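Fimbrium subunit Fim1C (PDB 4QB7) probably forms part of the tip of fimbriae, the filamentous cell-surface appendages that mediate adhesion and biofilm formation. Local coordinates at residues L16-E21 against T29-L34; T33-A38 against A69-D74; A38-F43 against D74-T79. All coordinates share one frame; numbering follows the deposited sequence.

Contact 1 of 3, residues L16-E21 against T29-L34; sequences LDVYTE and TTTSTL
Glu-21 OE2 is gripped twice by Thr-30, the first residue of helix 30-36: the backbone Thr-30 N donates to Glu-21 OE2 over 2.8 Å in a nearly straight bond (167° at the hydrogen), and Thr-30 OG1 donates to Glu-21 OE2 over 2.9 Å. The amide comes in from above the carboxylate plane, 36° out of it, whereas the hydroxyl uses the syn side. The Glu-21 chain folds back at chi2 (-88°) to bring its carboxylate to the start of the helix, where a negative charge is probably welcome beside the helix dipole. An alanine here would remove both acceptor bonds and is likely to leave Thr-30 N without its partner at the helix start. Thr-29 is the N-cap, its OG1 taking a weak bond from Ser-32 N. Thr-31 OG1 makes at most weak hydrogen bonds, at 3.3 Å to Tyr-19 O and 3.5 Å to Thr-20 OG1. Deeper in, Val-18 CG1 meets Thr-31 CG2 at 3.8 Å. Strand 15-18, in the predicted propeptide, pairs in parallel with strand 159-178, while Trp-76 of strand 75-77 touches Val-18, Thr-31 and Leu-34.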
ATOM      1  N   LEU A  16      15.160  21.380  -3.388  1.00 47.89           N
ATOM      2  CA  LEU A  16      14.181  20.307  -3.281  1.00 45.97           C
ATOM      3  C   LEU A  16      13.072  20.707  -2.366  1.00 50.68           C
ATOM      4  O   LEU A  16      13.308  21.342  -1.346  1.00 50.98           O
ATOM      5  CB  LEU A  16      14.778  18.971  -2.771  1.00 45.02           C
ATOM      6  CG  LEU A  16      16.013  18.398  -3.436  1.00 48.21           C
ATOM      7  CD1 LEU A  16      16.398  17.114  -2.768  1.00 47.20           C
ATOM      8  CD2 LEU A  16      15.799  18.183  -4.916  1.00 49.30           C
ATOM      9  N   ASP A  17      11.873  20.246  -2.680  1.00 47.47           N
ATOM     10  CA  ASP A  17      10.688  20.434  -1.867  1.00 46.80           C
ATOM     11  C   ASP A  17       9.773  19.257  -2.085  1.00 47.52           C
ATOM     12  O   ASP A  17       9.780  18.666  -3.154  1.00 47.57           O
ATOM     13  CB  ASP A  17       9.989  21.764  -2.208  1.00 49.57           C
ATOM     14  CG  ASP A  17       8.788  22.083  -1.336  1.00 59.93           C
ATOM     15  OD1 ASP A  17       8.837  21.773  -0.107  1.00 61.71           O
ATOM     16  OD2 ASP A  17       7.812  22.667  -1.867  1.00 61.58           O
ATOM     17  N   VAL A  18       9.026  18.882  -1.061  1.00 43.03           N
ATOM     18  CA  VAL A  18       8.050  17.798  -1.111  1.00 41.23           C
ATOM     19  C   VAL A  18       6.737  18.410  -0.682  1.00 49.07           C
ATOM     20  O   VAL A  18       6.667  19.075   0.356  1.00 49.14           O
ATOM     21  CB  VAL A  18       8.446  16.557  -0.290  1.00 42.36           C
ATOM     22  CG1 VAL A  18       7.383  15.468  -0.377  1.00 40.85           C
ATOM     23  CG2 VAL A  18       9.794  16.021  -0.735  1.00 41.64           C
ATOM     24  N   TYR A  19       5.732  18.273  -1.545  1.00 48.78           N
ATOM     25  CA  TYR A  19       4.403  18.819  -1.365  1.00 51.12           C
ATOM     26  C   TYR A  19       3.718  18.113  -0.213  1.00 58.25           C
ATOM     27  O   TYR A  19       3.831  16.897  -0.085  1.00 56.20           O
ATOM     28  CB  TYR A  19       3.614  18.691  -2.671  1.00 53.49           C
ATOM     29  CG  TYR A  19       2.133  18.967  -2.572  1.00 57.74           C
ATOM     30  CD1 TYR A  19       1.243  17.967  -2.191  1.00 59.33           C
ATOM     31  CD2 TYR A  19       1.607  20.199  -2.957  1.00 60.61           C
ATOM     32  CE1 TYR A  19      -0.129  18.206  -2.120  1.00 62.06           C
ATOM     33  CE2 TYR A  19       0.233  20.444  -2.913  1.00 62.94           C
ATOM     34  CZ  TYR A  19      -0.632  19.443  -2.492  1.00 74.29           C
ATOM     35  OH  TYR A  19      -1.989  19.667  -2.421  1.00 81.79           O
ATOM     36  N   THR A  20       3.062  18.909   0.656  1.00 60.46           N
ATOM     37  CA  THR A  20       2.319  18.461   1.831  1.00 61.92           C
ATOM     38  C   THR A  20       0.821  18.578   1.527  1.00 70.66           C
ATOM     39  O   THR A  20       0.320  19.648   1.149  1.00 71.42           O
ATOM     40  CB  THR A  20       2.727  19.250   3.104  1.00 65.03           C
ATOM     41  OG1 THR A  20       4.130  19.169   3.295  1.00 63.72           O
ATOM     42  CG2 THR A  20       2.074  18.711   4.349  1.00 63.04           C
ATOM     43  N   GLU A  21       0.122  17.462   1.715  1.00 69.29           N
ATOM     44  CA  GLU A  21      -1.327  17.326   1.528  1.00 70.81           C
ATOM     45  C   GLU A  21      -2.090  17.963   2.722  1.00 77.94           C
ATOM     46  O   GLU A  21      -1.546  18.039   3.831  1.00 77.31           O
ATOM     47  CB  GLU A  21      -1.704  15.831   1.352  1.00 71.35           C
ATOM     48  CG  GLU A  21      -1.154  14.886   2.427  1.00 84.32           C
ATOM     49  CD  GLU A  21       0.228  14.261   2.249  1.00105.78           C
ATOM     50  OE1 GLU A  21       1.209  14.992   1.957  1.00 92.10           O
ATOM     51  OE2 GLU A  21       0.336  13.039   2.509  1.00 92.44           O
ATOM     52  N   THR A  29       0.994  12.997   7.427  1.00 76.03           N
ATOM     53  CA  THR A  29       1.270  13.226   6.007  1.00 72.97           C
ATOM     54  C   THR A  29       2.379  12.282   5.498  1.00 71.92           C
ATOM     55  O   THR A  29       3.132  11.708   6.296  1.00 71.34           O
ATOM     56  CB  THR A  29       1.640  14.692   5.716  1.00 74.29           C
ATOM     57  OG1 THR A  29       2.802  15.063   6.457  1.00 72.36           O
ATOM     58  CG2 THR A  29       0.490  15.651   5.951  1.00 70.59           C
ATOM     59  N   THR A  30       2.461  12.129   4.158  1.00 64.37           N
ATOM     60  CA  THR A  30       3.493  11.354   3.469  1.00 62.09           C
ATOM     61  C   THR A  30       4.846  11.992   3.815  1.00 60.96           C
ATOM     62  O   THR A  30       5.768  11.294   4.234  1.00 59.64           O
ATOM     63  CB  THR A  30       3.198  11.331   1.937  1.00 71.50           C
ATOM     64  OG1 THR A  30       1.904  10.767   1.696  1.00 76.02           O
ATOM     65  CG2 THR A  30       4.248  10.586   1.135  1.00 64.83           C
ATOM     66  N   THR A  31       4.924  13.331   3.698  1.00 55.74           N
ATOM     67  CA  THR A  31       6.125  14.124   3.960  1.00 55.53           C
ATOM     68  C   THR A  31       6.729  13.876   5.344  1.00 59.35           C
ATOM     69  O   THR A  31       7.948  13.742   5.436  1.00 59.93           O
ATOM     70  CB  THR A  31       5.852  15.603   3.796  1.00 62.00           C
ATOM     71  OG1 THR A  31       4.817  15.776   2.833  1.00 72.56           O
ATOM     72  CG2 THR A  31       7.059  16.329   3.350  1.00 59.69           C
ATOM     73  N   SER A  32       5.904  13.811   6.407  1.00 54.66           N
ATOM     74  CA  SER A  32       6.431  13.591   7.748  1.00 55.18           C
ATOM     75  C   SER A  32       7.053  12.190   7.861  1.00 58.06           C
ATOM     76  O   SER A  32       8.104  12.045   8.496  1.00 57.87           O
ATOM     77  CB  SER A  32       5.357  13.809   8.803  1.00 60.06           C
ATOM     78  OG  SER A  32       4.275  12.927   8.575  1.00 71.54           O
ATOM     79  N   THR A  33       6.447  11.185   7.192  1.00 53.75           N
ATOM     80  CA  THR A  33       6.953   9.808   7.133  1.00 53.77           C
ATOM     81  C   THR A  33       8.332   9.771   6.450  1.00 59.48           C
ATOM     82  O   THR A  33       9.264   9.173   7.000  1.00 60.92           O
ATOM     83  CB  THR A  33       5.958   8.913   6.423  1.00 64.30           C
ATOM     84  OG1 THR A  33       4.679   9.065   7.047  1.00 65.33           O
ATOM     85  CG2 THR A  33       6.386   7.461   6.430  1.00 63.36           C
ATOM     86  N   LEU A  34       8.481  10.472   5.296  1.00 54.30           N
ATOM     87  CA  LEU A  34       9.752  10.563   4.586  1.00 53.26           C
ATOM     88  C   LEU A  34      10.783  11.301   5.423  1.00 57.91           C
ATOM     89  O   LEU A  34      11.951  10.911   5.429  1.00 58.74           O
ATOM     90  CB  LEU A  34       9.601  11.249   3.217  1.00 52.87           C
ATOM     91  CG  LEU A  34       8.478  10.796   2.299  1.00 55.56           C
ATOM     92  CD1 LEU A  34       8.557  11.505   1.005  1.00 55.32           C
ATOM     93  CD2 LEU A  34       8.538   9.339   2.047  1.00 56.50           C
TER

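Contact 2 of 3, residues T33-A38 against A69-D74; sequences TLKANA and ATWTSD
The tip of the beta-hairpin formed by strands 64-72 and 75-77 meets the last turn of helix 30-36 through a cation-pi contact of Lys-35 with Trp-71, at the surface of the fimbrillin-like fold. The lysine lies lengthwise over one face of the indole. Its CG sits over the CG corner of the five-membered ring, 3.5 Å from Trp-71 CG; CE stands almost exactly over the middle of the six-membered ring, 3.5 Å from the centroid and 2° off the normal, a CH-pi contact. The ammonium group rides just beyond: Lys-35 NZ is 4.2 Å from the same centroid and 18° off the normal, so both the charge and the methylene next to it face the pi cloud. The chain can cover the indole from end to end because it is extended beyond CG. Trp-71 reaches out to meet it with CG anti to the backbone N (chi1 -179°). On the opposite face of the indole lies the carbonyl carbon of Asp-74, in the hairpin turn, so the ring is held between the helix and its own hairpin. Trp-76 adds an edge-to-face partner from the second hairpin strand.

The backbones do not bond directly. The helix is ending here: Leu-34 O is 4.2 Å from Ala-38 N, too far for the next helical bond. Ala-38 O accepts from His-68 NE2. A single water fills the role of bridge between helix and strand, donating to Leu-34 O at 3.1 Å and accepting from Trp-71 N, also at 3.1 Å.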
ATOM      1  N   THR A  33       6.447  11.185   7.192  1.00 53.75           N
ATOM      2  CA  THR A  33       6.953   9.808   7.133  1.00 53.77           C
ATOM      3  C   THR A  33       8.332   9.771   6.450  1.00 59.48           C
ATOM      4  O   THR A  33       9.264   9.173   7.000  1.00 60.92           O
ATOM      5  CB  THR A  33       5.958   8.913   6.423  1.00 64.30           C
ATOM      6  OG1 THR A  33       4.679   9.065   7.047  1.00 65.33           O
ATOM      7  CG2 THR A  33       6.386   7.461   6.430  1.00 63.36           C
ATOM      8  N   LEU A  34       8.481  10.472   5.296  1.00 54.30           N
ATOM      9  CA  LEU A  34       9.752  10.563   4.586  1.00 53.26           C
ATOM     10  C   LEU A  34      10.783  11.301   5.423  1.00 57.91           C
ATOM     11  O   LEU A  34      11.951  10.911   5.429  1.00 58.74           O
ATOM     12  CB  LEU A  34       9.601  11.249   3.217  1.00 52.87           C
ATOM     13  CG  LEU A  34       8.478  10.796   2.299  1.00 55.56           C
ATOM     14  CD1 LEU A  34       8.557  11.505   1.005  1.00 55.32           C
ATOM     15  CD2 LEU A  34       8.538   9.339   2.047  1.00 56.50           C
ATOM     16  N   LYS A  35      10.367  12.355   6.138  1.00 54.73           N
ATOM     17  CA  LYS A  35      11.286  13.119   6.986  1.00 55.78           C
ATOM     18  C   LYS A  35      11.831  12.252   8.137  1.00 64.63           C
ATOM     19  O   LYS A  35      13.023  12.291   8.420  1.00 65.85           O
ATOM     20  CB  LYS A  35      10.603  14.379   7.544  1.00 56.44           C
ATOM     21  CG  LYS A  35      10.393  15.477   6.527  1.00 55.72           C
ATOM     22  CD  LYS A  35       9.559  16.595   7.074  1.00 58.43           C
ATOM     23  CE  LYS A  35       9.314  17.666   6.047  1.00 60.70           C
ATOM     24  NZ  LYS A  35       8.209  18.576   6.459  1.00 65.57           N
ATOM     25  N   ALA A  36      10.956  11.467   8.784  1.00 64.58           N
ATOM     26  CA  ALA A  36      11.286  10.630   9.942  1.00 66.09           C
ATOM     27  C   ALA A  36      12.139   9.426   9.563  1.00 72.76           C
ATOM     28  O   ALA A  36      13.095   9.121  10.284  1.00 74.61           O
ATOM     29  CB  ALA A  36      10.008  10.161  10.631  1.00 66.11           C
ATOM     30  N   ASN A  37      11.797   8.751   8.432  1.00 67.86           N
ATOM     31  CA  ASN A  37      12.479   7.551   7.948  1.00 66.84           C
ATOM     32  C   ASN A  37      13.687   7.828   7.021  1.00 69.17           C
ATOM     33  O   ASN A  37      14.591   8.606   7.377  1.00 70.14           O
ATOM     34  CB  ASN A  37      11.492   6.616   7.275  1.00 68.99           C
ATOM     35  CG  ASN A  37      10.383   6.151   8.199  1.00109.27           C
ATOM     36  OD1 ASN A  37      10.399   6.369   9.432  1.00104.86           O
ATOM     37  ND2 ASN A  37       9.384   5.509   7.610  1.00103.47           N
ATOM     38  N   ALA A  38      13.709   7.155   5.858  1.00 61.73           N
ATOM     39  CA  ALA A  38      14.832   7.116   4.928  1.00 59.90           C
ATOM     40  C   ALA A  38      14.877   8.224   3.841  1.00 56.53           C
ATOM     41  O   ALA A  38      15.790   8.226   3.016  1.00 54.55           O
ATOM     42  CB  ALA A  38      14.817   5.753   4.248  1.00 60.75           C
ATOM     43  N   ALA A  69      17.792  11.865  -1.133  1.00 45.19           N
ATOM     44  CA  ALA A  69      17.259  13.121  -0.614  1.00 44.63           C
ATOM     45  C   ALA A  69      16.751  12.907   0.807  1.00 51.90           C
ATOM     46  O   ALA A  69      15.915  12.028   1.047  1.00 50.83           O
ATOM     47  CB  ALA A  69      16.152  13.636  -1.509  1.00 44.15           C
ATOM     48  N   THR A  70      17.309  13.660   1.767  1.00 50.79           N
ATOM     49  CA  THR A  70      16.927  13.545   3.175  1.00 51.08           C
ATOM     50  C   THR A  70      16.607  14.917   3.758  1.00 56.26           C
ATOM     51  O   THR A  70      17.049  15.944   3.227  1.00 54.86           O
ATOM     52  CB  THR A  70      18.038  12.867   4.005  1.00 57.26           C
ATOM     53  OG1 THR A  70      19.253  13.625   3.930  1.00 56.14           O
ATOM     54  CG2 THR A  70      18.267  11.439   3.619  1.00 51.68           C
ATOM     55  N   TRP A  71      15.880  14.917   4.892  1.00 53.95           N
ATOM     56  CA  TRP A  71      15.487  16.106   5.628  1.00 54.79           C
ATOM     57  C   TRP A  71      16.468  16.375   6.786  1.00 63.17           C
ATOM     58  O   TRP A  71      16.717  15.487   7.606  1.00 62.25           O
ATOM     59  CB  TRP A  71      14.070  15.900   6.135  1.00 53.17           C
ATOM     60  CG  TRP A  71      13.505  17.051   6.902  1.00 55.69           C
ATOM     61  CD1 TRP A  71      13.381  17.154   8.258  1.00 59.27           C
ATOM     62  CD2 TRP A  71      12.921  18.241   6.353  1.00 55.90           C
ATOM     63  NE1 TRP A  71      12.735  18.321   8.586  1.00 59.25           N
ATOM     64  CE2 TRP A  71      12.462  19.021   7.437  1.00 60.68           C
ATOM     65  CE3 TRP A  71      12.735  18.724   5.046  1.00 56.35           C
ATOM     66  CZ2 TRP A  71      11.789  20.234   7.249  1.00 60.41           C
ATOM     67  CZ3 TRP A  71      12.075  19.928   4.864  1.00 57.88           C
ATOM     68  CH2 TRP A  71      11.598  20.661   5.952  1.00 59.49           C
ATOM     69  N   THR A  72      17.048  17.594   6.828  1.00 64.67           N
ATOM     70  CA  THR A  72      17.979  18.023   7.874  1.00 67.42           C
ATOM     71  C   THR A  72      17.449  19.330   8.532  1.00 76.79           C
ATOM     72  O   THR A  72      17.697  20.441   8.042  1.00 77.01           O
ATOM     73  CB  THR A  72      19.417  18.126   7.341  1.00 74.48           C
ATOM     74  OG1 THR A  72      19.825  16.828   6.934  1.00 70.34           O
ATOM     75  CG2 THR A  72      20.404  18.612   8.396  1.00 77.78           C
ATOM     76  N   SER A  73      16.693  19.145   9.661  1.00 76.23           N
ATOM     77  CA  SER A  73      16.090  20.148  10.565  1.00 77.26           C
ATOM     78  C   SER A  73      14.931  20.967   9.928  1.00 76.29           C
ATOM     79  O   SER A  73      13.817  21.002  10.491  1.00 74.37           O
ATOM     80  CB  SER A  73      17.156  21.114  11.104  1.00 85.79           C
ATOM     81  OG  SER A  73      18.203  20.459  11.808  1.00101.50           O
ATOM     82  N   ASP A  74      15.213  21.660   8.790  1.00 69.47           N
ATOM     83  CA  ASP A  74      14.231  22.527   8.148  1.00 67.31           C
ATOM     84  C   ASP A  74      14.263  22.487   6.598  1.00 64.88           C
ATOM     85  O   ASP A  74      13.439  23.155   5.985  1.00 64.29           O
ATOM     86  CB  ASP A  74      14.416  23.973   8.648  1.00 70.67           C
ATOM     87  CG  ASP A  74      15.827  24.520   8.551  1.00 83.92           C
ATOM     88  OD1 ASP A  74      16.670  23.893   7.863  1.00 84.86           O
ATOM     89  OD2 ASP A  74      16.084  25.589   9.136  1.00 95.56           O
TER
HETATM   90  O   HOH W   1      14.797  12.112   5.558  1.00 45.99           O

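Contact 3 of 3, residues A38-F43 against D74-T79; sequences AGFGIF and DSWGYT. With SO4 (sulfate ion), chain O.
An aromatic cluster enclosed by the curled mixed beta-sheet contains this contact, an edge-to-face (T-shaped) pair of Phe-40 and Trp-76. The two rings come from strands 40-47 and 75-77, which flank strand 64-72 in the sheet, each antiparallel to it, so the contact reaches across the strand between them. Phe-40 turns its CD1-CE1 edge to the face of the indole six-membered ring. The centroids are 5.1 Å apart and the planes meet at 62°, a tilted version of the T-shape. Phe-40 CE1 does the closest touching, 3.5 Å from Trp-76 CE3 and offset toward the rim of the indole. Phe-40 reaches this position with CG between its backbone N and carbonyl carbon (chi1 60°).

The indole also has a neighbour at its edge: Gly-39 CA lies near the ring plane, 4.2 Å from Trp-76 CZ3. Gly-39 takes a backbone shape with positive phi that suits a residue without a side chain, and a beta carbon there would come close to Trp-76 CZ3. Phe-162 and Phe-164 of strand 159-178 make further edge-to-face pairs with Phe-40, and Lys-35 of helix 30-36 also packs on the indole. Phe-40, Gly-39 and Trp-76 are all buried.

A sulfate ion, probably from the crystallisation liquor, sits over one face of the Tyr-78 ring, with its O4 3.3 Å from Tyr-78 CD1. Tyr-78 OH, at the far end of the ring, hydrogen-bonds to Ile-14 O. The same sulfate oxygen, O4, accepts from Tyr-78 N over 3.2 Å, with 166° at the hydrogen.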
ATOM      1  N   ALA A  38      13.709   7.155   5.858  1.00 61.73           N
ATOM      2  CA  ALA A  38      14.832   7.116   4.928  1.00 59.90           C
ATOM      3  C   ALA A  38      14.877   8.224   3.841  1.00 56.53           C
ATOM      4  O   ALA A  38      15.790   8.226   3.016  1.00 54.55           O
ATOM      5  CB  ALA A  38      14.817   5.753   4.248  1.00 60.75           C
ATOM      6  N   GLY A  39      13.903   9.122   3.821  1.00 49.83           N
ATOM      7  CA  GLY A  39      13.816  10.131   2.777  1.00 47.93           C
ATOM      8  C   GLY A  39      13.382   9.481   1.480  1.00 50.69           C
ATOM      9  O   GLY A  39      12.709   8.452   1.495  1.00 51.70           O
ATOM     10  N   PHE A  40      13.803  10.024   0.351  1.00 46.69           N
ATOM     11  CA  PHE A  40      13.414   9.480  -0.952  1.00 44.65           C
ATOM     12  C   PHE A  40      14.601   9.464  -1.913  1.00 47.65           C
ATOM     13  O   PHE A  40      15.664   9.991  -1.585  1.00 47.27           O
ATOM     14  CB  PHE A  40      12.225  10.294  -1.530  1.00 44.72           C
ATOM     15  CG  PHE A  40      12.460  11.774  -1.771  1.00 44.41           C
ATOM     16  CD1 PHE A  40      12.302  12.701  -0.740  1.00 45.04           C
ATOM     17  CD2 PHE A  40      12.765  12.246  -3.041  1.00 43.86           C
ATOM     18  CE1 PHE A  40      12.491  14.062  -0.963  1.00 44.73           C
ATOM     19  CE2 PHE A  40      12.958  13.616  -3.262  1.00 46.89           C
ATOM     20  CZ  PHE A  40      12.807  14.515  -2.222  1.00 44.53           C
ATOM     21  N   GLY A  41      14.412   8.822  -3.063  1.00 43.73           N
ATOM     22  CA  GLY A  41      15.415   8.719  -4.117  1.00 44.19           C
ATOM     23  C   GLY A  41      14.973   9.400  -5.400  1.00 49.45           C
ATOM     24  O   GLY A  41      13.808   9.287  -5.788  1.00 49.61           O
ATOM     25  N   ILE A  42      15.894  10.120  -6.059  1.00 46.32           N
ATOM     26  CA  ILE A  42      15.630  10.882  -7.282  1.00 45.77           C
ATOM     27  C   ILE A  42      16.371  10.319  -8.479  1.00 49.51           C
ATOM     28  O   ILE A  42      17.546   9.973  -8.372  1.00 49.92           O
ATOM     29  CB  ILE A  42      16.041  12.380  -7.108  1.00 48.90           C
ATOM     30  CG1 ILE A  42      15.523  12.987  -5.791  1.00 48.54           C
ATOM     31  CG2 ILE A  42      15.638  13.231  -8.330  1.00 49.60           C
ATOM     32  CD1 ILE A  42      16.146  14.355  -5.430  1.00 48.05           C
ATOM     33  N   PHE A  43      15.685  10.304  -9.633  1.00 45.63           N
ATOM     34  CA  PHE A  43      16.201  10.049 -10.970  1.00 45.24           C
ATOM     35  C   PHE A  43      16.119  11.354 -11.705  1.00 47.21           C
ATOM     36  O   PHE A  43      15.099  12.030 -11.602  1.00 46.79           O
ATOM     37  CB  PHE A  43      15.406   8.983 -11.715  1.00 47.75           C
ATOM     38  CG  PHE A  43      15.477   7.581 -11.167  1.00 51.36           C
ATOM     39  CD1 PHE A  43      14.548   7.138 -10.224  1.00 56.85           C
ATOM     40  CD2 PHE A  43      16.380   6.661 -11.685  1.00 54.21           C
ATOM     41  CE1 PHE A  43      14.564   5.810  -9.768  1.00 58.59           C
ATOM     42  CE2 PHE A  43      16.414   5.345 -11.217  1.00 58.41           C
ATOM     43  CZ  PHE A  43      15.505   4.925 -10.266  1.00 57.79           C
ATOM     44  N   ASP A  74      15.213  21.660   8.790  1.00 69.47           N
ATOM     45  CA  ASP A  74      14.231  22.527   8.148  1.00 67.31           C
ATOM     46  C   ASP A  74      14.263  22.487   6.598  1.00 64.88           C
ATOM     47  O   ASP A  74      13.439  23.155   5.985  1.00 64.29           O
ATOM     48  CB  ASP A  74      14.416  23.973   8.648  1.00 70.67           C
ATOM     49  CG  ASP A  74      15.827  24.520   8.551  1.00 83.92           C
ATOM     50  OD1 ASP A  74      16.670  23.893   7.863  1.00 84.86           O
ATOM     51  OD2 ASP A  74      16.084  25.589   9.136  1.00 95.56           O
ATOM     52  N   SER A  75      15.155  21.700   5.966  1.00 57.61           N
ATOM     53  CA  SER A  75      15.179  21.629   4.498  1.00 55.55           C
ATOM     54  C   SER A  75      15.511  20.231   3.957  1.00 57.46           C
ATOM     55  O   SER A  75      16.045  19.405   4.693  1.00 58.43           O
ATOM     56  CB  SER A  75      16.178  22.630   3.934  1.00 57.18           C
ATOM     57  OG  SER A  75      17.492  22.193   4.222  1.00 63.62           O
ATOM     58  N   TRP A  76      15.192  19.975   2.671  1.00 50.76           N
ATOM     59  CA  TRP A  76      15.541  18.733   1.965  1.00 48.81           C
ATOM     60  C   TRP A  76      16.874  18.928   1.261  1.00 54.38           C
ATOM     61  O   TRP A  76      17.084  19.960   0.630  1.00 54.78           O
ATOM     62  CB  TRP A  76      14.485  18.328   0.926  1.00 45.26           C
ATOM     63  CG  TRP A  76      13.182  17.898   1.486  1.00 44.37           C
ATOM     64  CD1 TRP A  76      12.046  18.644   1.600  1.00 46.66           C
ATOM     65  CD2 TRP A  76      12.851  16.587   1.946  1.00 44.00           C
ATOM     66  NE1 TRP A  76      11.036  17.888   2.141  1.00 45.01           N
ATOM     67  CE2 TRP A  76      11.516  16.631   2.408  1.00 46.44           C
ATOM     68  CE3 TRP A  76      13.583  15.390   2.093  1.00 45.05           C
ATOM     69  CZ2 TRP A  76      10.875  15.508   2.942  1.00 45.68           C
ATOM     70  CZ3 TRP A  76      12.948  14.284   2.639  1.00 45.58           C
ATOM     71  CH2 TRP A  76      11.614  14.350   3.060  1.00 45.81           C
ATOM     72  N   GLY A  77      17.756  17.948   1.380  1.00 51.49           N
ATOM     73  CA  GLY A  77      19.073  17.984   0.771  1.00 51.52           C
ATOM     74  C   GLY A  77      19.527  16.661   0.203  1.00 57.31           C
ATOM     75  O   GLY A  77      18.898  15.617   0.405  1.00 57.30           O
ATOM     76  N   TYR A  78      20.616  16.726  -0.545  1.00 55.02           N
ATOM     77  CA  TYR A  78      21.303  15.612  -1.190  1.00 54.80           C
ATOM     78  C   TYR A  78      22.798  15.915  -1.058  1.00 63.27           C
ATOM     79  O   TYR A  78      23.162  17.086  -0.904  1.00 63.39           O
ATOM     80  CB  TYR A  78      20.826  15.424  -2.651  1.00 53.95           C
ATOM     81  CG  TYR A  78      20.942  16.660  -3.523  1.00 54.37           C
ATOM     82  CD1 TYR A  78      19.950  17.634  -3.524  1.00 55.82           C
ATOM     83  CD2 TYR A  78      22.019  16.831  -4.386  1.00 55.28           C
ATOM     84  CE1 TYR A  78      20.049  18.771  -4.327  1.00 56.18           C
ATOM     85  CE2 TYR A  78      22.122  17.957  -5.206  1.00 56.09           C
ATOM     86  CZ  TYR A  78      21.138  18.930  -5.167  1.00 62.17           C
ATOM     87  OH  TYR A  78      21.228  20.058  -5.953  1.00 61.58           O
ATOM     88  N   THR A  79      23.650  14.876  -1.037  1.00 63.86           N
ATOM     89  CA  THR A  79      25.102  15.009  -0.846  1.00 66.52           C
ATOM     90  C   THR A  79      25.837  15.423  -2.147  1.00 73.55           C
ATOM     91  O   THR A  79      26.599  16.400  -2.120  1.00 74.44           O
ATOM     92  CB  THR A  79      25.697  13.725  -0.248  1.00 81.18           C
ATOM     93  OG1 THR A  79      25.470  12.635  -1.145  1.00 89.77           O
ATOM     94  CG2 THR A  79      25.110  13.388   1.124  1.00 78.94           C
TER
HETATM   95  S   SO4 O 414      20.985  20.848  -1.269  0.50 82.71           S
HETATM   96  O1  SO4 O 414      21.063  21.165   0.161  0.50 82.74           O
HETATM   97  O2  SO4 O 414      19.582  20.741  -1.715  0.50 81.44           O
HETATM   98  O3  SO4 O 414      21.617  21.921  -2.041  0.50 83.76           O
HETATM   99  O4  SO4 O 414      21.701  19.590  -1.474  0.50 81.58           O

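How the contacts relate
The three contacts lie close together on one side of the chain's centre. The centres of contacts 1 and 2 are about 9 Å apart, those of contacts 1 and 3 about 11 Å, and those of contacts 2 and 3 about 7 Å. Contacts 1 and 2 share helix 30-36, contact 1 holding its start and contact 2 its end; the chain then enters strand 40-47 for contact 3. Contact 1 closes before contact 3 opens, whereas the segments of contacts 2 and 3 alternate. All reach the same mixed sheet: Ala-69 N pairs with Phe-40 O, and Gly-77 N with Thr-70 O. Helix 30-36, strand 15-18 and strand 40-47 converge on the Trp-76 indole of the hairpin, tying the N-terminal elements into one packed region.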